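Local coordinates for Rab5 protein, putative (Plasmodium falciparum, PDB 3CLV) that is a putative Rab5 protein of the Ras family of small guanine-nucleotide-binding proteins, with a P-loop fold modelled here holding guanosine-5'-diphosphate, at residues D30-N35 with T183-G188; L112-A117 with N140-S145; C45-N50 with N193-L198. All blocks are in the same frame, centred on the assembly; numbering follows the deposited sequence. Where two conformers were deposited one is given.

Contact 1 of 3, residues D30-N35 with T183-G188. With GDP (guanosine-5'-diphosphate), chain D.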
loop_
_atom_site.group_PDB
_atom_site.type_symbol
_atom_site.label_atom_id
_atom_site.label_comp_id
_atom_site.label_asym_id
_atom_site.label_seq_id
_atom_site.Cartn_x
_atom_site.Cartn_y
_atom_site.Cartn_z
ATOM N N ASP A 30 -14.236 16.894 12.404
ATOM C CA ASP A 30 -15.524 17.588 12.415
ATOM C C ASP A 30 -15.375 19.087 12.119
ATOM O O ASP A 30 -15.952 19.936 12.816
ATOM C CB ASP A 30 -16.252 17.325 13.737
ATOM C CG ASP A 30 -17.721 17.660 13.676
ATOM O OD1 ASP A 30 -18.319 17.611 12.581
ATOM O OD2 ASP A 30 -18.273 17.988 14.746
ATOM N N THR A 31 -14.588 19.386 11.083
ATOM C CA THR A 31 -14.181 20.741 10.738
ATOM C C THR A 31 -14.219 20.916 9.229
ATOM O O THR A 31 -13.935 19.974 8.487
ATOM C CB THR A 31 -12.723 21.031 11.227
ATOM O OG1 THR A 31 -12.723 21.140 12.643
ATOM C CG2 THR A 31 -12.193 22.347 10.664
ATOM N N PHE A 32 -14.567 22.122 8.781
ATOM C CA PHE A 32 -14.513 22.471 7.366
ATOM C C PHE A 32 -13.752 23.778 7.131
ATOM O O PHE A 32 -13.975 24.768 7.847
ATOM C CB PHE A 32 -15.935 22.539 6.786
ATOM C CG PHE A 32 -16.001 23.032 5.358
ATOM C CD1 PHE A 32 -15.755 22.167 4.283
ATOM C CD2 PHE A 32 -16.334 24.352 5.086
ATOM C CE1 PHE A 32 -15.809 22.640 2.963
ATOM C CE2 PHE A 32 -16.424 24.820 3.773
ATOM C CZ PHE A 32 -16.159 23.956 2.711
ATOM N N HIS A 33 -12.882 23.780 6.112
ATOM C CA HIS A 33 -12.178 24.993 5.672
ATOM C C HIS A 33 -12.616 25.403 4.271
ATOM O O HIS A 33 -12.494 24.608 3.334
ATOM C CB HIS A 33 -10.648 24.785 5.686
ATOM C CG HIS A 33 -10.088 24.424 7.031
ATOM N ND1 HIS A 33 -8.885 23.770 7.178
ATOM C CD2 HIS A 33 -10.563 24.622 8.286
ATOM C CE1 HIS A 33 -8.640 23.586 8.461
ATOM N NE2 HIS A 33 -9.641 24.098 9.155
ATOM N N GLU A 34 -13.108 26.648 4.140
ATOM C CA GLU A 34 -13.587 27.173 2.855
ATOM C C GLU A 34 -12.449 27.332 1.844
ATOM O O GLU A 34 -12.676 27.318 0.630
ATOM C CB GLU A 34 -14.326 28.512 3.036
ATOM C CG GLU A 34 -15.609 28.436 3.856
ATOM C CD GLU A 34 -16.867 28.137 3.031
ATOM O OE1 GLU A 34 -17.976 28.250 3.592
ATOM O OE2 GLU A 34 -16.768 27.798 1.835
ATOM N N ASN A 35 -11.227 27.482 2.354
ATOM C CA ASN A 35 -10.014 27.580 1.539
ATOM C C ASN A 35 -9.092 26.442 1.938
ATOM O O ASN A 35 -8.967 26.140 3.111
ATOM C CB ASN A 35 -9.292 28.911 1.795
ATOM C CG ASN A 35 -10.168 30.120 1.503
ATOM O OD1 ASN A 35 -10.949 30.126 0.553
ATOM N ND2 ASN A 35 -10.057 31.141 2.338
ATOM N N THR A 183 -23.100 13.903 -0.811
ATOM C CA THR A 183 -22.501 14.449 0.409
ATOM C C THR A 183 -22.224 15.959 0.348
ATOM O O THR A 183 -22.151 16.561 -0.732
ATOM C CB THR A 183 -21.153 13.726 0.780
ATOM O OG1 THR A 183 -20.181 13.979 -0.238
ATOM C CG2 THR A 183 -21.341 12.221 0.958
ATOM N N SER A 184 -22.080 16.551 1.532
ATOM C CA SER A 184 -21.482 17.870 1.674
ATOM C C SER A 184 -20.469 17.834 2.812
ATOM O O SER A 184 -20.816 17.589 3.973
ATOM C CB SER A 184 -22.545 18.971 1.876
ATOM O OG SER A 184 -21.927 20.260 2.029
ATOM N N ALA A 185 -19.193 18.036 2.474
ATOM C CA ALA A 185 -18.158 18.263 3.496
ATOM C C ALA A 185 -18.438 19.559 4.250
ATOM O O ALA A 185 -18.146 19.666 5.434
ATOM C CB ALA A 185 -16.767 18.318 2.858
ATOM N N LYS A 186 -18.995 20.544 3.549
ATOM C CA LYS A 186 -19.325 21.849 4.156
ATOM C C LYS A 186 -20.337 21.722 5.306
ATOM O O LYS A 186 -20.087 22.200 6.414
ATOM C CB LYS A 186 -19.770 22.856 3.083
ATOM C CG LYS A 186 -19.922 24.319 3.598
ATOM C CD LYS A 186 -20.283 25.298 2.487
ATOM C CE LYS A 186 -20.712 26.668 3.053
ATOM N NZ LYS A 186 -20.852 27.636 1.916
ATOM N N THR A 187 -21.467 21.053 5.066
ATOM C CA THR A 187 -22.497 20.922 6.113
ATOM C C THR A 187 -22.316 19.661 6.959
ATOM O O THR A 187 -22.891 19.543 8.043
ATOM C CB THR A 187 -23.932 20.965 5.522
ATOM O OG1 THR A 187 -24.160 19.808 4.699
ATOM C CG2 THR A 187 -24.135 22.222 4.689
ATOM N N GLY A 188 -21.506 18.721 6.464
ATOM C CA GLY A 188 -21.337 17.417 7.126
ATOM C C GLY A 188 -22.307 16.336 6.647
ATOM O O GLY A 188 -22.243 15.186 7.096
HETATM P PB GDP D . -9.413 18.019 -2.994
HETATM O O1B GDP D . -8.706 17.456 -1.804
HETATM O O2B GDP D . -8.430 18.633 -3.966
HETATM O O3B GDP D . -10.238 16.993 -3.728
HETATM O O3A GDP D . -10.474 19.162 -2.548
HETATM P PA GDP D . -10.368 20.099 -1.225
HETATM O O1A GDP D . -9.023 20.805 -1.184
HETATM O O2A GDP D . -10.741 19.388 0.038
HETATM O "O5'" GDP D . -11.494 21.199 -1.554
HETATM C "C5'" GDP D . -11.402 22.074 -2.684
HETATM C "C4'" GDP D . -12.288 23.295 -2.413
HETATM O "O4'" GDP D . -13.665 22.912 -2.382
HETATM C "C3'" GDP D . -12.021 24.007 -1.089
HETATM O "O3'" GDP D . -12.217 25.399 -1.367
HETATM C "C2'" GDP D . -13.128 23.520 -0.151
HETATM O "O2'" GDP D . -13.490 24.455 0.875
HETATM C "C1'" GDP D . -14.264 23.322 -1.144
HETATM N N9 GDP D . -15.173 22.246 -0.734
HETATM C C8 GDP D . -14.826 20.980 -0.416
HETATM N N7 GDP D . -15.921 20.264 -0.098
HETATM C C5 GDP D . -16.990 21.081 -0.232
HETATM C C6 GDP D . -18.457 20.962 -0.059
HETATM O O6 GDP D . -18.959 19.869 0.297
HETATM N N1 GDP D . -19.218 22.062 -0.306
HETATM C C2 GDP D . -18.698 23.251 -0.707
HETATM N N2 GDP D . -19.540 24.291 -0.939
HETATM N N3 GDP D . -17.351 23.442 -0.870
HETATM C C4 GDP D . -16.484 22.399 -0.656
#
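The ring of Phe32 presents one face to Lys186, whose CA stands over the ring centre, 3.6 Å from the centroid, in a CH-pi contact only 13° off the normal. At the ring's edge, in its plane, comes the base nitrogen N9 of GDP, while Ala185 O and the ribose O2' approach obliquely. A chi1 of 174° turns the Phe32 ring away from its own backbone N and lays it against Lys186, where CE2 also meets Lys186 CG at 3.5 Å. From there the lysine runs out extended; in the conformer given, Glu34 OE1 lies 3.4 Å from Lys186 NZ, a long salt bridge that a second conformer makes doubtful. Ser184, Ala185 and Lys186 make up the SAK motif of Ras-like proteins, which reads the guanine base. Both following amides reach GDP O6 through weak bonds, strongly bent from Ala185 N (2.9 Å, 122°), straighter but long from Lys186 N (3.3 Å). Ser184 OG takes the N-H of Thr187 at 3.2 Å, an ST motif, and is also bonded to Asp158, whose OD2 is itself hydrogen-bonded to GDP. Across the pocket the ribose hydroxyls donate to backbone carbonyls, O2' to His33 O at 2.7 Å and O3' to Glu34 O at 2.8 Å.

Contact 2 of 3, residues L112-A117 with N140-S145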
loop_
_atom_site.group_PDB
_atom_site.type_symbol
_atom_site.label_atom_id
_atom_site.label_comp_id
_atom_site.label_asym_id
_atom_site.label_seq_id
_atom_site.Cartn_x
_atom_site.Cartn_y
_atom_site.Cartn_z
ATOM N N LEU A 112 0.114 2.569 -6.667
ATOM C CA LEU A 112 0.531 2.401 -5.269
ATOM C C LEU A 112 -0.663 2.606 -4.342
ATOM O O LEU A 112 -0.739 1.990 -3.281
ATOM C CB LEU A 112 1.646 3.400 -4.922
ATOM C CG LEU A 112 2.939 3.287 -5.747
ATOM C CD1 LEU A 112 3.817 4.511 -5.497
ATOM C CD2 LEU A 112 3.723 1.999 -5.434
ATOM N N TYR A 113 -1.587 3.475 -4.761
ATOM C CA TYR A 113 -2.823 3.746 -4.000
ATOM C C TYR A 113 -3.863 2.648 -4.154
ATOM O O TYR A 113 -4.571 2.341 -3.199
ATOM C CB TYR A 113 -3.440 5.113 -4.364
ATOM C CG TYR A 113 -2.596 6.284 -3.917
ATOM C CD1 TYR A 113 -1.487 6.701 -4.675
ATOM C CD2 TYR A 113 -2.909 6.989 -2.755
ATOM C CE1 TYR A 113 -0.694 7.764 -4.263
ATOM C CE2 TYR A 113 -2.122 8.050 -2.325
ATOM C CZ TYR A 113 -1.018 8.433 -3.092
ATOM O OH TYR A 113 -0.233 9.484 -2.666
ATOM N N TYR A 114 -3.963 2.075 -5.352
ATOM C CA TYR A 114 -4.927 1.012 -5.638
ATOM C C TYR A 114 -4.555 -0.351 -5.095
ATOM O O TYR A 114 -5.440 -1.097 -4.675
ATOM C CB TYR A 114 -5.116 0.824 -7.152
ATOM C CG TYR A 114 -5.618 2.016 -7.909
ATOM C CD1 TYR A 114 -6.233 3.094 -7.259
ATOM C CD2 TYR A 114 -5.517 2.052 -9.301
ATOM C CE1 TYR A 114 -6.717 4.197 -7.981
ATOM C CE2 TYR A 114 -6.006 3.132 -10.032
ATOM C CZ TYR A 114 -6.599 4.200 -9.367
ATOM O OH TYR A 114 -7.057 5.272 -10.110
ATOM N N ARG A 115 -3.263 -0.705 -5.172
ATOM C CA ARG A 115 -2.817 -2.066 -4.855
ATOM C C ARG A 115 -3.141 -2.505 -3.430
ATOM O O ARG A 115 -2.736 -1.853 -2.462
ATOM C CB ARG A 115 -1.324 -2.252 -5.127
ATOM C CG ARG A 115 -0.977 -3.714 -5.246
ATOM C CD ARG A 115 0.416 -3.913 -5.723
ATOM N NE ARG A 115 0.789 -5.327 -5.669
ATOM C CZ ARG A 115 0.726 -6.166 -6.708
ATOM N NH1 ARG A 115 0.330 -5.737 -7.905
ATOM N NH2 ARG A 115 1.111 -7.425 -6.559
ATOM N N GLY A 116 -3.892 -3.598 -3.323
ATOM C CA GLY A 116 -4.282 -4.140 -2.029
ATOM C C GLY A 116 -5.390 -3.370 -1.323
ATOM O O GLY A 116 -5.662 -3.627 -0.155
ATOM N N ALA A 117 -6.016 -2.414 -2.008
ATOM C CA ALA A 117 -7.132 -1.677 -1.405
ATOM C C ALA A 117 -8.383 -2.546 -1.401
ATOM O O ALA A 117 -8.659 -3.259 -2.376
ATOM C CB ALA A 117 -7.396 -0.367 -2.144
ATOM N N ASN A 140 -13.963 2.602 -14.239
ATOM C CA ASN A 140 -13.598 1.607 -15.259
ATOM C C ASN A 140 -12.223 0.989 -15.052
ATOM O O ASN A 140 -12.065 -0.220 -15.163
ATOM C CB ASN A 140 -13.771 2.191 -16.677
ATOM C CG ASN A 140 -15.229 2.423 -17.032
ATOM O OD1 ASN A 140 -16.112 1.702 -16.572
ATOM N ND2 ASN A 140 -15.488 3.436 -17.839
ATOM N N GLN A 141 -11.232 1.814 -14.700
ATOM C CA GLN A 141 -9.896 1.322 -14.386
ATOM C C GLN A 141 -9.910 0.427 -13.159
ATOM O O GLN A 141 -9.261 -0.622 -13.131
ATOM C CB GLN A 141 -8.941 2.480 -14.088
ATOM C CG GLN A 141 -8.403 3.221 -15.266
ATOM C CD GLN A 141 -7.294 4.202 -14.870
ATOM O OE1 GLN A 141 -7.204 4.642 -13.719
ATOM N NE2 GLN A 141 -6.433 4.525 -15.825
ATOM N N LEU A 142 -10.625 0.858 -12.121
ATOM C CA LEU A 142 -10.674 0.078 -10.881
ATOM C C LEU A 142 -11.360 -1.282 -11.057
ATOM O O LEU A 142 -10.867 -2.307 -10.548
ATOM C CB LEU A 142 -11.359 0.870 -9.763
ATOM C CG LEU A 142 -10.609 2.041 -9.126
ATOM C CD1 LEU A 142 -11.640 3.001 -8.528
ATOM C CD2 LEU A 142 -9.657 1.543 -8.048
ATOM N N LYS A 143 -12.475 -1.301 -11.781
ATOM C CA LYS A 143 -13.195 -2.561 -12.063
ATOM C C LYS A 143 -12.323 -3.602 -12.756
ATOM O O LYS A 143 -12.463 -4.788 -12.507
ATOM C CB LYS A 143 -14.476 -2.313 -12.869
ATOM C CG LYS A 143 -15.470 -1.450 -12.114
ATOM C CD LYS A 143 -16.728 -1.177 -12.902
ATOM C CE LYS A 143 -17.899 -1.894 -12.288
ATOM N NZ LYS A 143 -17.849 -3.383 -12.422
ATOM N N ILE A 144 -11.407 -3.154 -13.598
ATOM C CA ILE A 144 -10.434 -4.055 -14.223
ATOM C C ILE A 144 -9.278 -4.448 -13.316
ATOM O O ILE A 144 -8.850 -5.618 -13.294
ATOM C CB ILE A 144 -9.922 -3.467 -15.560
ATOM C CG1 ILE A 144 -10.968 -3.749 -16.644
ATOM C CG2 ILE A 144 -8.583 -4.092 -15.970
ATOM C CD1 ILE A 144 -10.985 -2.773 -17.775
ATOM N N SER A 145 -8.767 -3.468 -12.568
ATOM C CA SER A 145 -7.616 -3.682 -11.693
ATOM C C SER A 145 -7.812 -4.809 -10.682
ATOM O O SER A 145 -6.981 -5.715 -10.576
ATOM C CB SER A 145 -7.234 -2.381 -10.971
ATOM O OG SER A 145 -6.231 -2.650 -9.991
#
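Tyr114, which turns a ring face to Leu142, has its carbonyl oxygen held twice: Ala117 N donates to Tyr114 O at 3.0 Å, closing a type II beta turn, and the same oxygen accepts from the hydroxyl of Tyr148, which is also hydrogen-bonded to Ser145 OG and so ties the end of the short helix to the end of helix 129-145. Gly116 takes the positive phi that this turn needs, just where the chain leaves helix 110-114.

Between the helices themselves the contact is largely hydrophobic. Leu142 sends its CD2 methyl over the Tyr114 ring, 3.9 Å from the centroid and 14° off the normal, a CH-pi contact. The methyl sits toward the rim, nearest CD1 of Tyr114 at 3.8 Å. A small chi2 of -17° sets that face toward the leucine. Gln141, one residue back, comes to the ring's edge instead: its OE1 lies 3.7 Å from Tyr114 OH, a van der Waals approach, with the amide turned 79° from the ring.

Arg115 points the other way and forms a salt bridge through NE with Asp96 of the second subunit. Beneath the two helices runs the central sheet: Tyr114 rests on Val11 and Leu13 of strand 8-13, and Leu142 on Ala120 and Val122 of strand 119-125 and Ile150 of strand 149-155, the two strands that helix 129-145 joins in a beta-alpha-beta crossover.

Contact 3 of 3, residues C45-N50 with N193-L198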
loop_
_atom_site.group_PDB
_atom_site.type_symbol
_atom_site.label_atom_id
_atom_site.label_comp_id
_atom_site.label_asym_id
_atom_site.label_seq_id
_atom_site.Cartn_x
_atom_site.Cartn_y
_atom_site.Cartn_z
ATOM N N CYS A 45 -4.957 8.742 6.677
ATOM C CA CYS A 45 -5.706 8.852 7.929
ATOM C C CYS A 45 -6.449 7.550 8.192
ATOM O O CYS A 45 -6.631 6.731 7.301
ATOM C CB CYS A 45 -6.686 10.036 7.911
ATOM S SG CYS A 45 -8.248 9.737 7.071
ATOM N N THR A 46 -6.846 7.345 9.444
ATOM C CA THR A 46 -7.635 6.159 9.792
ATOM C C THR A 46 -9.010 6.553 10.348
ATOM O O THR A 46 -9.219 7.687 10.779
ATOM C CB THR A 46 -6.882 5.189 10.732
ATOM O OG1 THR A 46 -6.635 5.825 11.995
ATOM C CG2 THR A 46 -5.548 4.788 10.127
ATOM N N TYR A 47 -9.953 5.622 10.294
ATOM C CA TYR A 47 -11.281 5.870 10.801
ATOM C C TYR A 47 -11.920 4.541 11.122
ATOM O O TYR A 47 -11.783 3.572 10.363
ATOM C CB TYR A 47 -12.124 6.646 9.784
ATOM C CG TYR A 47 -13.485 7.017 10.316
ATOM C CD1 TYR A 47 -13.617 8.010 11.298
ATOM C CD2 TYR A 47 -14.635 6.369 9.862
ATOM C CE1 TYR A 47 -14.849 8.360 11.796
ATOM C CE2 TYR A 47 -15.888 6.714 10.357
ATOM C CZ TYR A 47 -15.981 7.713 11.329
ATOM O OH TYR A 47 -17.193 8.079 11.859
ATOM N N VAL A 48 -12.608 4.491 12.260
ATOM C CA VAL A 48 -13.224 3.255 12.705
ATOM C C VAL A 48 -14.737 3.402 12.695
ATOM O O VAL A 48 -15.280 4.381 13.198
ATOM C CB VAL A 48 -12.744 2.869 14.117
ATOM C CG1 VAL A 48 -13.412 1.574 14.570
ATOM C CG2 VAL A 48 -11.227 2.740 14.149
ATOM N N VAL A 49 -15.414 2.434 12.101
ATOM C CA VAL A 49 -16.859 2.327 12.208
ATOM C C VAL A 49 -17.122 1.086 13.046
ATOM O O VAL A 49 -16.631 -0.000 12.729
ATOM C CB VAL A 49 -17.558 2.137 10.826
ATOM C CG1 VAL A 49 -19.061 1.891 11.011
ATOM C CG2 VAL A 49 -17.332 3.335 9.907
ATOM N N ASN A 50 -17.875 1.237 14.126
ATOM C CA ASN A 50 -18.412 0.049 14.788
ATOM C C ASN A 50 -19.880 -0.099 14.409
ATOM O O ASN A 50 -20.691 0.793 14.676
ATOM C CB ASN A 50 -18.204 0.086 16.306
ATOM C CG ASN A 50 -18.636 -1.212 16.985
ATOM O OD1 ASN A 50 -19.820 -1.409 17.260
ATOM N ND2 ASN A 50 -17.676 -2.102 17.249
ATOM N N ASN A 193 -21.636 8.623 6.679
ATOM C CA ASN A 193 -22.421 7.602 5.975
ATOM C C ASN A 193 -21.643 6.960 4.812
ATOM O O ASN A 193 -21.881 5.810 4.458
ATOM C CB ASN A 193 -23.755 8.182 5.474
ATOM C CG ASN A 193 -24.819 8.316 6.581
ATOM O OD1 ASN A 193 -24.819 7.588 7.567
ATOM N ND2 ASN A 193 -25.758 9.235 6.381
ATOM N N ILE A 194 -20.693 7.693 4.228
ATOM C CA ILE A 194 -19.811 7.063 3.228
ATOM C C ILE A 194 -19.231 5.777 3.828
ATOM O O ILE A 194 -19.252 4.713 3.222
ATOM C CB ILE A 194 -18.616 7.981 2.831
ATOM C CG1 ILE A 194 -19.088 9.238 2.097
ATOM C CG2 ILE A 194 -17.575 7.187 2.007
ATOM C CD1 ILE A 194 -17.979 10.336 1.945
ATOM N N PHE A 195 -18.705 5.891 5.035
ATOM C CA PHE A 195 -17.977 4.818 5.657
ATOM C C PHE A 195 -18.916 3.821 6.314
ATOM O O PHE A 195 -18.571 2.651 6.426
ATOM C CB PHE A 195 -16.945 5.407 6.619
ATOM C CG PHE A 195 -15.870 6.174 5.898
ATOM C CD1 PHE A 195 -14.748 5.515 5.405
ATOM C CD2 PHE A 195 -16.023 7.539 5.642
ATOM C CE1 PHE A 195 -13.771 6.204 4.719
ATOM C CE2 PHE A 195 -15.065 8.246 4.947
ATOM C CZ PHE A 195 -13.928 7.579 4.476
ATOM N N TYR A 196 -20.121 4.269 6.678
ATOM C CA TYR A 196 -21.146 3.345 7.199
ATOM C C TYR A 196 -21.516 2.342 6.115
ATOM O O TYR A 196 -21.566 1.131 6.375
ATOM C CB TYR A 196 -22.416 4.081 7.663
ATOM C CG TYR A 196 -22.239 4.972 8.889
ATOM C CD1 TYR A 196 -21.101 4.891 9.687
ATOM C CD2 TYR A 196 -23.234 5.876 9.260
ATOM C CE1 TYR A 196 -20.941 5.715 10.806
ATOM C CE2 TYR A 196 -23.083 6.700 10.368
ATOM C CZ TYR A 196 -21.936 6.613 11.131
ATOM O OH TYR A 196 -21.795 7.421 12.243
ATOM N N MET A 197 -21.763 2.863 4.912
ATOM C CA MET A 197 -22.127 2.070 3.742
ATOM C C MET A 197 -21.019 1.087 3.359
ATOM O O MET A 197 -21.288 -0.105 3.109
ATOM C CB MET A 197 -22.472 2.986 2.562
ATOM C CG MET A 197 -23.811 3.768 2.719
ATOM S SD MET A 197 -24.207 4.782 1.268
ATOM C CE MET A 197 -24.728 3.546 0.104
ATOM N N LEU A 198 -19.777 1.585 3.324
ATOM C CA LEU A 198 -18.610 0.740 3.067
ATOM C C LEU A 198 -18.452 -0.360 4.102
ATOM O O LEU A 198 -18.224 -1.513 3.748
ATOM C CB LEU A 198 -17.323 1.573 3.022
ATOM C CG LEU A 198 -17.114 2.449 1.781
ATOM C CD1 LEU A 198 -15.822 3.276 1.919
ATOM C CD2 LEU A 198 -17.078 1.574 0.518
#
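A chi1 of -176° extends the Tyr47 ring from its strand toward the helix, opposite its own backbone N, while Phe195, whose CB points at the strand by its place on the helix, has its ring set beside its own N (chi1 -67°). This is the edge of the Ras-like fold, where strand 43-50, the antiparallel outer strand of the mixed sheet, is covered by helix 191-206, the last helix of the chain; the two segment axes approach to 8.9 Å.

Tyr47 CD2 lies 4.1 Å from Phe195 CB. The two rings, with centroids 5.7 Å apart and planes inclined at 59°, form an oblique aromatic pair. Phe195 is hemmed in further by Ile194 CG2 over one face and by the ring of Phe95 on strand 92-99, with which it makes an edge-to-face pair. Leu27 of helix 20-29 touches both Tyr47 and Phe195, which closes the cluster from another helix.

Two residues along the strand, Val49 also faces the helix and is buried; Val48 between them points away. On the outer side of the strand, Thr46 packs on Arg115 of the second subunit. Val49 divides its methyls between successive helix residues: CG2 sits 3.9 Å from Phe195 CB and 3.8 Å from the carbonyl O of Phe195, and CG1 lies 3.9 Å from CD1 of the Tyr196 ring.

Overall arrangement
Contacts 2 and 3 pack helices on opposite faces of the sheet, seen in how Leu142 meets Ala120 and Val122 while Ile194 and Phe195 meet Ile121 between them. Both are almost wholly apolar, but contact 2 is buried, whereas contact 3 is only partly so, with Tyr47 and Tyr196 partly exposed. Contact 1, between two loops, lies near the surface and owes its polar chemistry to GDP. It abuts contact 3 through Thr183 CG2 and Ile194 CG1, where strand 179-183 leads through segment 183-188 into helix 191-206. Contact 2 lies across the chain's centre from contact 1, about 27 Å away between centres. Contacts 2 and 3 both border the second subunit.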